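Local atomic coordinates of polyhedrin (Orgyia pseudotsugata cypovirus 5, PDB entry 5A8V), a protein that forms the crystalline matrix of viral occlusion bodies (polyhedra), which protect the virus in the outside environment until insect larvae ingest them. Residues A[21-26]-A[115-120]. Numbering follows the deposited sequence.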
loop_
_atom_site.group_PDB
_atom_site.type_symbol
_atom_site.label_atom_id
_atom_site.label_comp_id
_atom_site.label_asym_id
_atom_site.label_seq_id
_atom_site.Cartn_x
_atom_site.Cartn_y
_atom_site.Cartn_z
ATOM N N GLU A 21 4.985 31.050 -3.799
ATOM C CA GLU A 21 5.027 30.868 -2.356
ATOM C C GLU A 21 4.027 29.833 -1.855
ATOM O O GLU A 21 4.131 29.366 -0.721
ATOM C CB GLU A 21 4.805 32.196 -1.645
ATOM C CG GLU A 21 5.968 33.149 -1.809
ATOM C CD GLU A 21 5.674 34.498 -1.214
ATOM O OE1 GLU A 21 4.632 34.619 -0.527
ATOM O OE2 GLU A 21 6.474 35.433 -1.439
ATOM N N PHE A 22 3.066 29.473 -2.695
ATOM C CA PHE A 22 2.060 28.500 -2.287
ATOM C C PHE A 22 2.705 27.188 -1.835
ATOM O O PHE A 22 2.167 26.495 -0.981
ATOM C CB PHE A 22 1.043 28.245 -3.405
ATOM C CG PHE A 22 0.076 27.135 -3.095
ATOM C CD1 PHE A 22 -0.758 27.214 -1.985
ATOM C CD2 PHE A 22 0.027 26.003 -3.885
ATOM C CE1 PHE A 22 -1.638 26.190 -1.684
ATOM C CE2 PHE A 22 -0.855 24.976 -3.592
ATOM C CZ PHE A 22 -1.691 25.073 -2.489
ATOM N N ARG A 23 3.856 26.862 -2.419
ATOM C CA ARG A 23 4.610 25.658 -2.072
ATOM C C ARG A 23 4.855 25.510 -0.572
ATOM O O ARG A 23 4.978 24.394 -0.072
ATOM C CB ARG A 23 5.960 25.641 -2.802
ATOM C CG ARG A 23 6.898 26.762 -2.374
ATOM C CD ARG A 23 8.108 26.878 -3.291
ATOM N NE ARG A 23 9.134 25.890 -2.986
ATOM C CZ ARG A 23 10.014 26.004 -1.992
ATOM N NH1 ARG A 23 9.985 27.066 -1.198
ATOM N NH2 ARG A 23 10.923 25.053 -1.790
ATOM N N SER A 24 4.945 26.625 0.145
ATOM C CA SER A 24 5.206 26.558 1.578
ATOM C C SER A 24 3.930 26.283 2.383
ATOM O O SER A 24 3.992 25.987 3.580
ATOM C CB SER A 24 5.944 27.808 2.083
ATOM O OG SER A 24 5.149 28.974 1.972
ATOM N N SER A 25 2.779 26.368 1.717
ATOM C CA SER A 25 1.505 26.011 2.342
ATOM C C SER A 25 1.486 24.527 2.726
ATOM O O SER A 25 1.897 23.664 1.944
ATOM C CB SER A 25 0.333 26.335 1.408
ATOM O OG SER A 25 -0.894 25.814 1.903
ATOM N N SER A 26 1.012 24.229 3.933
ATOM C CA SER A 26 0.889 22.836 4.364
ATOM C C SER A 26 -0.140 22.067 3.536
ATOM O O SER A 26 -0.239 20.841 3.648
ATOM C CB SER A 26 0.532 22.747 5.847
ATOM O OG SER A 26 1.627 23.123 6.660
ATOM N N GLN A 115 10.598 17.450 -4.701
ATOM C CA GLN A 115 10.206 18.809 -5.063
ATOM C C GLN A 115 9.129 19.369 -4.129
ATOM O O GLN A 115 8.135 18.705 -3.834
ATOM C CB GLN A 115 9.735 18.860 -6.520
ATOM C CG GLN A 115 9.368 20.254 -7.005
ATOM C CD GLN A 115 8.953 20.292 -8.470
ATOM O OE1 GLN A 115 9.310 19.412 -9.262
ATOM N NE2 GLN A 115 8.191 21.320 -8.837
ATOM N N GLY A 116 9.344 20.588 -3.650
ATOM C CA GLY A 116 8.368 21.250 -2.806
ATOM C C GLY A 116 9.040 22.065 -1.725
ATOM O O GLY A 116 10.243 22.299 -1.781
ATOM N N SER A 117 8.259 22.516 -0.749
ATOM C CA SER A 117 8.829 23.154 0.430
ATOM C C SER A 117 9.097 22.050 1.439
ATOM O O SER A 117 8.283 21.763 2.314
ATOM C CB SER A 117 7.885 24.205 0.998
ATOM O OG SER A 117 8.373 24.710 2.221
ATOM N N VAL A 118 10.260 21.435 1.288
ATOM C CA VAL A 118 10.610 20.206 1.974
ATOM C C VAL A 118 11.645 20.479 3.049
ATOM O O VAL A 118 12.475 21.378 2.903
ATOM C CB VAL A 118 11.201 19.208 0.958
ATOM C CG1 VAL A 118 11.859 18.017 1.659
ATOM C CG2 VAL A 118 10.121 18.771 -0.024
ATOM N N ASP A 119 11.573 19.721 4.137
ATOM C CA ASP A 119 12.599 19.754 5.177
ATOM C C ASP A 119 13.782 18.952 4.658
ATOM O O ASP A 119 13.953 17.789 5.009
ATOM C CB ASP A 119 12.051 19.150 6.477
ATOM C CG ASP A 119 13.028 19.248 7.623
ATOM O OD1 ASP A 119 14.111 19.839 7.426
ATOM O OD2 ASP A 119 12.709 18.734 8.726
ATOM N N TRP A 120 14.587 19.586 3.807
ATOM C CA TRP A 120 15.598 18.889 3.012
ATOM C C TRP A 120 16.498 17.981 3.834
ATOM O O TRP A 120 16.793 16.858 3.428
ATOM C CB TRP A 120 16.439 19.888 2.215
ATOM C CG TRP A 120 15.606 20.797 1.380
ATOM C CD1 TRP A 120 15.397 22.126 1.579
ATOM C CD2 TRP A 120 14.846 20.440 0.220
ATOM N NE1 TRP A 120 14.563 22.628 0.609
ATOM C CE2 TRP A 120 14.206 21.610 -0.235
ATOM C CE3 TRP A 120 14.646 19.242 -0.481
ATOM C CZ2 TRP A 120 13.383 21.625 -1.363
ATOM C CZ3 TRP A 120 13.830 19.258 -1.605
ATOM C CH2 TRP A 120 13.206 20.443 -2.032
HETATM O O HOH W 1 5.555 22.330 -1.492
HETATM O O HOH W 2 5.988 24.429 4.007
#
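Arg23 reaches across from the type I turn (Phe22 to Ser25) at the foot of the N-terminal helix to the loop that follows strand 109-115 of the main antiparallel sheet, laying its guanidinium along the backbone of Gly116 and Ser117. Arg23 NH2 lies 2.8 Å from Gly116 O, but the N-H...O angle of 123° makes this a weak bond. Ser117 CA sits over one face of the guanidinium, and Trp120 CZ2 meets it edge to edge, 4.2 Å from Arg23 NH2. A bend at chi3 (-80°) turns the long chain into this position. Small Ser117, centre of an inverse gamma turn, lets the backbones come close: its CB is 3.1 Å from Arg23 O and 3.6 Å from Ser24 CA. Two waters complete the join, one bridging Arg23 O to Ser117 N, the other linking Ser24 O with Ser117 OG. Gly116 takes a phi of 143°, readily adopted by a residue without a CB.

Further out, Ser24 N and OG both bond Glu21 O, bracing the turn. Arg23 O, already bonded to a water, is also hydrogen-bonded to Arg196 and Ser28. Between the two segments, then, the polar links are one weak direct bond and two water bridges.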